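Local coordinates for protein possible metal-dependent hydrolase (PDB 3RPC) that probably acts as a zinc-dependent hydrolase of the metallo-beta-lactamase superfamily, holding two zinc ions in its active site, with its substrate not established, at residues A[162-167]-A[173-178]; A[185-190]-A[211-216]; A[205-210]-A[241-246]. All coordinates share one frame; numbering follows the deposited sequence.

The three contacts lie along one flank of the metallo-beta-lactamase fold, where helices 173-182, 207-216 and 237-246 pack in succession. Interactions 1 and 2, with centres about 9 Å apart, share a sheet: strands 163-165 and 186-190 are neighbours in it, and Tyr164 N lies 2.8 Å from Val186 O. Interactions 2 and 3, about 11 Å apart, both use helix 207-216, and the selenomethionine Met205 touches Met189 of interaction 2 as well as Val166 and Val175 of interaction 1. The zinc site lies beyond the strand ends, the side chains of Val166 and Met189 each being about 12 Å from a bound zinc ion; Asp168, directly after 162-167, binds both zinc ions.

Interaction 1: residues A[162-167]-A[173-178]; sequences TVYLVG and SDVEKA
With CG anti to the backbone N (chi1 -178°), Tyr164 sends its ring off the sheet toward helix 173-182, and Val175, whose CG1 is likewise anti to its own N (chi1 177°), brings both methyls near Tyr164 OH (CG2 at 4.0 Å, CG1 at 4.1 Å). The phenol end does most of the touching. Ala178 CB sits 3.6 Å from Tyr164 CZ, approaching the ring obliquely, while Tyr164 OH comes within 3.6 Å of Val175 CA. From the same segment, Val166 CG2 stands over the centre of the Tyr164 ring, 3.7 Å above its plane, and backs that face. Val166 CG1 reaches more loosely across, 4.5 Å from Val175 CG2. The contact is buried and largely apolar, with the phenol oxygen lying against Val175 CA and the Ala178 methyl. Thr128 of strand 123-128 touches both Tyr164 and Ala178, while on another side of the helix Lys177 forms a salt bridge with Asp149 of the second subunit. The axes of 163-165 and 173-178 approach to 11.0 Å, nearly antiparallel at 169°, as expected for the first half of a beta-alpha-beta unit, here completed by strand 186-190 in the metallo-beta-lactamase fold.

Interaction 2: residues A[185-190]-A[211-216]; sequences NVIIMN and GRMVVR
Strand 186-190 packs against helix 207-216 with Ile187 and Met213 as the nearest backbone positions, their CA atoms 8.7 Å apart. These are the first strand and the helix of a beta-alpha-beta unit completed by strand 221-225, within the metallo-beta-lactamase fold. Three buried side chains make the contact: Ile187 and the selenomethionine Met189 project from the same face of the strand, and the selenomethionine Met213 reaches from the helix between them. Met213 starts out with a trans chi1 (-169°) and then bends at both chi2 and chi3, which folds the chain over Ile187 instead of letting it run straight on. Its selenium rests 3.7 Å from Ile187 CD1, and the two side chains cross obliquely. Met189, in contrast, meets Met213 tip to tip, the CE of Met189 lying 4.0 Å from the CE of Met213. Separately, Met189 SE packs against the root of the other chain, 3.9 Å from Met213 CB. All of this is dispersion packing, in which the polarisable selenium atoms lie against aliphatic carbons. Leu179 of helix 173-182 touches both Ile187 and Met213, while Ile222 of strand 221-225 touches both Met189 and Met213, tying the layer to its neighbours. Farther along the helix, Arg216 forms a salt bridge through NE with Glu176, joining the two helices that lie on this part of the sheet. The bend of Met213 ends in its methyl group, where CE lies 3.9 Å from Ile187 CG2.

Interaction 3: residues A[205-210]-A[241-246]; sequences MGTKDI and RKFIKG
Thr207 lies over one face of the Phe243 ring, its CB 3.5 Å above the plane and over the centre, in a CH-pi contact only 10° off the ring normal. Thr207 CG2 continues along the root of the aromatic group, 3.7 Å from Phe243 CB. Because the first side-chain bond of Phe243 points away from its own N (chi1 176°), the ring extends from helix 237-246 to the first turn of helix 207-216. There Thr207 O sits above the CE2-CZ side of the ring, 3.2 Å from Phe243 CE2. Ile210, one turn on, meets the ring obliquely, with CB 4.4 Å from Phe243 CE2. Ile210 CG2 also touches Ile244 CG2 at 4.1 Å, and Val253 of strand 253-254 touches both isoleucines. The start of helix 207-216 is held separately: N-cap Gly206 donates its N-H to Asp209 OD2 at 2.8 Å, a nearly straight bond (168°) on the anti side of the carboxylate. Thus the two helices are joined through aliphatic and aromatic surface, while the carboxylate of Asp209 is engaged by Gly206 N and Arg212; cohesion between the helices rests on the CH-pi contact, close fit and dispersion.

Interaction 1: residues A[162-167]-A[173-178]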
# COMPACT_ATOMS: atom_id res chain seq x y z
N THR A 162 5.02 21.61 1.62
CA THR A 162 4.84 20.20 1.88
C THR A 162 5.81 19.44 0.98
O THR A 162 5.86 19.68 -0.22
CB THR A 162 3.41 19.78 1.60
OG1 THR A 162 2.55 20.40 2.56
CG2 THR A 162 3.26 18.26 1.68
N VAL A 163 6.58 18.55 1.59
CA VAL A 163 7.61 17.80 0.88
C VAL A 163 7.23 16.33 0.79
O VAL A 163 6.92 15.69 1.80
CB VAL A 163 8.97 17.92 1.61
CG1 VAL A 163 10.04 17.13 0.88
CG2 VAL A 163 9.37 19.39 1.74
N TYR A 164 7.25 15.79 -0.44
CA TYR A 164 6.94 14.38 -0.66
C TYR A 164 8.22 13.65 -1.03
O TYR A 164 8.75 13.82 -2.13
CB TYR A 164 5.91 14.24 -1.80
CG TYR A 164 5.44 12.83 -2.12
CD1 TYR A 164 5.65 11.76 -1.25
CD2 TYR A 164 4.79 12.57 -3.32
CE1 TYR A 164 5.20 10.47 -1.57
CE2 TYR A 164 4.35 11.31 -3.64
CZ TYR A 164 4.56 10.26 -2.78
OH TYR A 164 4.10 9.01 -3.14
N LEU A 165 8.75 12.87 -0.08
CA LEU A 165 9.86 11.97 -0.34
C LEU A 165 9.23 10.68 -0.87
O LEU A 165 8.67 9.89 -0.12
CB LEU A 165 10.62 11.71 0.97
CG LEU A 165 11.80 10.76 0.94
CD1 LEU A 165 13.01 11.41 0.29
CD2 LEU A 165 12.14 10.34 2.37
N VAL A 166 9.30 10.48 -2.18
CA VAL A 166 8.49 9.43 -2.79
C VAL A 166 8.97 8.02 -2.41
O VAL A 166 8.16 7.11 -2.20
CB VAL A 166 8.47 9.58 -4.31
CG1 VAL A 166 7.60 8.48 -4.95
CG2 VAL A 166 7.93 10.96 -4.68
N GLY A 167 10.29 7.86 -2.34
CA GLY A 167 10.88 6.59 -1.94
C GLY A 167 11.12 5.61 -3.07
O GLY A 167 10.89 5.91 -4.25
N SER A 173 -0.90 3.46 -7.58
CA SER A 173 -1.96 4.29 -7.03
C SER A 173 -1.59 4.91 -5.69
O SER A 173 -2.19 5.90 -5.28
CB SER A 173 -3.26 3.50 -6.92
OG SER A 173 -3.72 3.12 -8.20
N ASP A 174 -0.62 4.32 -5.00
CA ASP A 174 -0.20 4.91 -3.72
C ASP A 174 0.43 6.28 -3.95
O ASP A 174 0.30 7.18 -3.12
CB ASP A 174 0.77 3.98 -2.99
CG ASP A 174 0.06 2.83 -2.29
OD1 ASP A 174 -1.10 3.01 -1.86
OD2 ASP A 174 0.66 1.74 -2.16
N VAL A 175 1.12 6.42 -5.08
CA VAL A 175 1.72 7.69 -5.47
C VAL A 175 0.61 8.68 -5.83
O VAL A 175 0.61 9.84 -5.38
CB VAL A 175 2.71 7.50 -6.65
CG1 VAL A 175 3.29 8.84 -7.11
CG2 VAL A 175 3.81 6.53 -6.25
N GLU A 176 -0.37 8.22 -6.62
CA GLU A 176 -1.51 9.07 -6.99
C GLU A 176 -2.25 9.54 -5.75
O GLU A 176 -2.68 10.69 -5.68
CB GLU A 176 -2.47 8.34 -7.94
CG GLU A 176 -1.87 7.95 -9.29
CD GLU A 176 -1.66 9.12 -10.24
OE1 GLU A 176 -1.97 10.28 -9.90
OE2 GLU A 176 -1.18 8.86 -11.37
N LYS A 177 -2.42 8.63 -4.80
CA LYS A 177 -3.09 8.94 -3.53
C LYS A 177 -2.36 10.04 -2.77
O LYS A 177 -2.98 11.01 -2.35
CB LYS A 177 -3.23 7.69 -2.66
CG LYS A 177 -4.35 6.76 -3.12
CD LYS A 177 -4.28 5.44 -2.37
CE LYS A 177 -5.45 4.52 -2.72
NZ LYS A 177 -5.42 3.32 -1.81
N ALA A 178 -1.04 9.88 -2.60
CA ALA A 178 -0.29 10.88 -1.85
C ALA A 178 -0.34 12.24 -2.54
O ALA A 178 -0.50 13.27 -1.89
CB ALA A 178 1.14 10.44 -1.64

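Interaction 2: residues A[185-190]-A[211-216]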
# COMPACT_ATOMS: atom_id res chain seq x y z
N ASN A 185 4.36 20.42 -2.49
CA ASN A 185 4.97 21.53 -3.20
C ASN A 185 6.39 21.20 -3.66
O ASN A 185 6.92 21.84 -4.56
CB ASN A 185 4.99 22.77 -2.31
CG ASN A 185 3.64 23.04 -1.68
OD1 ASN A 185 3.47 22.89 -0.48
ND2 ASN A 185 2.67 23.43 -2.50
N VAL A 186 7.00 20.21 -3.01
CA VAL A 186 8.34 19.73 -3.35
C VAL A 186 8.28 18.21 -3.42
O VAL A 186 7.73 17.58 -2.51
CB VAL A 186 9.37 20.14 -2.28
CG1 VAL A 186 10.77 19.59 -2.61
CG2 VAL A 186 9.41 21.66 -2.15
N ILE A 187 8.80 17.63 -4.49
CA ILE A 187 8.70 16.19 -4.69
C ILE A 187 10.07 15.61 -4.98
O ILE A 187 10.67 15.91 -6.02
CB ILE A 187 7.72 15.88 -5.84
CG1 ILE A 187 6.36 16.52 -5.54
CG2 ILE A 187 7.59 14.36 -6.06
CD1 ILE A 187 5.35 16.42 -6.70
N ILE A 188 10.58 14.79 -4.06
CA ILE A 188 11.91 14.21 -4.19
C ILE A 188 11.74 12.78 -4.68
O ILE A 188 11.13 11.95 -3.99
CB ILE A 188 12.65 14.23 -2.83
CG1 ILE A 188 12.76 15.67 -2.31
CG2 ILE A 188 14.03 13.61 -2.96
CD1 ILE A 188 13.18 15.75 -0.85
N MSE A 189 12.25 12.50 -5.88
CA MSE A 189 12.01 11.25 -6.59
C MSE A 189 13.29 10.46 -6.83
O MSE A 189 14.32 11.05 -7.17
CB MSE A 189 11.41 11.54 -7.97
CG MSE A 189 10.21 12.46 -7.98
SE MSE A 189 9.69 12.82 -9.84
CE MSE A 189 9.28 11.00 -10.43
N ASN A 190 13.21 9.15 -6.66
CA ASN A 190 14.33 8.26 -6.94
C ASN A 190 14.24 7.78 -8.39
O ASN A 190 13.43 6.91 -8.71
CB ASN A 190 14.31 7.08 -5.97
CG ASN A 190 14.64 7.50 -4.55
OD1 ASN A 190 15.22 8.57 -4.34
ND2 ASN A 190 14.28 6.68 -3.57
N GLY A 211 8.44 12.87 -16.27
CA GLY A 211 7.54 13.55 -17.17
C GLY A 211 6.12 13.52 -16.62
O GLY A 211 5.40 14.52 -16.67
N ARG A 212 5.73 12.37 -16.06
CA ARG A 212 4.37 12.22 -15.56
C ARG A 212 4.16 13.09 -14.34
O ARG A 212 3.08 13.65 -14.14
CB ARG A 212 4.08 10.75 -15.23
CG ARG A 212 2.61 10.45 -14.95
CD ARG A 212 2.38 8.98 -14.62
NE ARG A 212 2.90 8.10 -15.68
CZ ARG A 212 3.93 7.27 -15.51
NH1 ARG A 212 4.53 7.18 -14.32
NH2 ARG A 212 4.35 6.52 -16.52
N MSE A 213 5.20 13.22 -13.51
CA MSE A 213 5.07 14.03 -12.31
C MSE A 213 4.85 15.50 -12.65
O MSE A 213 4.12 16.22 -11.95
CB MSE A 213 6.31 13.89 -11.41
CG MSE A 213 6.15 14.50 -10.02
SE MSE A 213 4.82 13.51 -8.99
CE MSE A 213 5.81 11.92 -8.60
N VAL A 214 5.50 15.97 -13.71
CA VAL A 214 5.37 17.36 -14.12
C VAL A 214 3.95 17.64 -14.62
O VAL A 214 3.40 18.72 -14.38
CB VAL A 214 6.41 17.72 -15.19
CG1 VAL A 214 6.09 19.06 -15.82
CG2 VAL A 214 7.82 17.73 -14.57
N VAL A 215 3.36 16.66 -15.29
CA VAL A 215 1.97 16.79 -15.73
C VAL A 215 1.03 16.79 -14.53
O VAL A 215 0.11 17.61 -14.45
CB VAL A 215 1.58 15.66 -16.69
CG1 VAL A 215 0.08 15.70 -16.98
CG2 VAL A 215 2.39 15.74 -17.97
N ARG A 216 1.27 15.89 -13.59
CA ARG A 216 0.37 15.78 -12.44
C ARG A 216 0.44 16.99 -11.52
O ARG A 216 -0.58 17.46 -11.02
CB ARG A 216 0.61 14.50 -11.64
CG ARG A 216 -0.53 14.13 -10.70
CD ARG A 216 -1.74 13.57 -11.45
NE ARG A 216 -1.48 12.23 -11.96
CZ ARG A 216 -1.20 11.94 -13.23
NH1 ARG A 216 -0.95 10.70 -13.58
NH2 ARG A 216 -1.17 12.91 -14.14

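Interaction 3: residues A[205-210]-A[241-246]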
# COMPACT_ATOMS: atom_id res chain seq x y z
N MSE A 205 11.77 4.44 -10.04
CA MSE A 205 11.33 5.31 -11.13
C MSE A 205 12.45 5.70 -12.09
O MSE A 205 13.63 5.44 -11.84
CB MSE A 205 10.65 6.56 -10.56
CG MSE A 205 9.27 6.26 -9.99
SE MSE A 205 8.60 7.75 -8.95
CE MSE A 205 6.85 7.01 -8.54
N GLY A 206 12.06 6.31 -13.22
CA GLY A 206 13.00 6.84 -14.19
C GLY A 206 12.41 8.06 -14.89
O GLY A 206 11.53 8.74 -14.35
N THR A 207 12.88 8.33 -16.10
CA THR A 207 12.46 9.53 -16.81
C THR A 207 10.96 9.57 -17.12
O THR A 207 10.35 10.64 -17.06
CB THR A 207 13.26 9.75 -18.11
OG1 THR A 207 13.25 8.53 -18.88
CG2 THR A 207 14.70 10.14 -17.78
N LYS A 208 10.36 8.41 -17.43
CA LYS A 208 8.92 8.40 -17.70
C LYS A 208 8.14 9.00 -16.53
O LYS A 208 7.19 9.77 -16.72
CB LYS A 208 8.43 6.99 -17.97
CG LYS A 208 7.01 6.91 -18.49
CD LYS A 208 6.67 5.48 -18.92
CE LYS A 208 7.75 4.88 -19.81
NZ LYS A 208 7.80 5.48 -21.17
N ASP A 209 8.56 8.64 -15.32
CA ASP A 209 7.92 9.14 -14.11
C ASP A 209 8.14 10.63 -13.89
O ASP A 209 7.26 11.33 -13.39
CB ASP A 209 8.42 8.33 -12.91
CG ASP A 209 8.28 6.85 -13.15
OD1 ASP A 209 7.17 6.33 -12.95
OD2 ASP A 209 9.25 6.21 -13.63
N ILE A 210 9.32 11.12 -14.25
CA ILE A 210 9.57 12.55 -14.14
C ILE A 210 8.61 13.32 -15.03
O ILE A 210 8.02 14.31 -14.61
CB ILE A 210 11.02 12.89 -14.51
CG1 ILE A 210 11.98 12.20 -13.55
CG2 ILE A 210 11.23 14.41 -14.51
CD1 ILE A 210 13.45 12.49 -13.86
N ARG A 241 19.07 14.78 -17.47
CA ARG A 241 19.27 16.13 -17.99
C ARG A 241 18.89 16.25 -19.47
O ARG A 241 18.25 17.23 -19.87
CB ARG A 241 20.70 16.62 -17.72
CG ARG A 241 20.87 16.91 -16.24
CD ARG A 241 22.31 17.12 -15.86
NE ARG A 241 22.38 17.50 -14.45
CZ ARG A 241 23.44 17.27 -13.67
NH1 ARG A 241 24.50 16.66 -14.16
NH2 ARG A 241 23.41 17.66 -12.40
N LYS A 242 19.23 15.24 -20.27
CA LYS A 242 18.85 15.24 -21.68
C LYS A 242 17.33 15.21 -21.82
O LYS A 242 16.74 15.93 -22.63
CB LYS A 242 19.46 14.03 -22.41
CG LYS A 242 19.14 14.00 -23.91
CD LYS A 242 19.95 12.95 -24.68
CE LYS A 242 19.62 11.53 -24.25
NZ LYS A 242 20.26 10.53 -25.18
N PHE A 243 16.70 14.37 -21.01
CA PHE A 243 15.26 14.18 -21.09
C PHE A 243 14.52 15.46 -20.71
O PHE A 243 13.59 15.88 -21.41
CB PHE A 243 14.86 13.03 -20.16
CG PHE A 243 13.38 12.79 -20.07
CD1 PHE A 243 12.74 12.00 -21.00
CD2 PHE A 243 12.65 13.35 -19.03
CE1 PHE A 243 11.37 11.77 -20.90
CE2 PHE A 243 11.27 13.13 -18.93
CZ PHE A 243 10.65 12.34 -19.86
N ILE A 244 14.89 16.07 -19.59
CA ILE A 244 14.17 17.27 -19.17
C ILE A 244 14.43 18.46 -20.10
O ILE A 244 13.54 19.29 -20.32
CB ILE A 244 14.42 17.63 -17.67
CG1 ILE A 244 15.89 17.98 -17.41
CG2 ILE A 244 13.94 16.46 -16.78
CD1 ILE A 244 16.18 18.35 -15.95
N LYS A 245 15.63 18.54 -20.66
CA LYS A 245 15.89 19.56 -21.66
C LYS A 245 15.02 19.35 -22.91
O LYS A 245 14.33 20.27 -23.36
CB LYS A 245 17.38 19.56 -22.05
CG LYS A 245 17.76 20.68 -23.00
CD LYS A 245 19.28 20.69 -23.23
CE LYS A 245 19.67 21.71 -24.28
NZ LYS A 245 19.26 23.09 -23.90
N GLY A 246 15.01 18.13 -23.44
CA GLY A 246 14.27 17.85 -24.66
C GLY A 246 12.77 18.02 -24.51
O GLY A 246 12.06 18.28 -25.48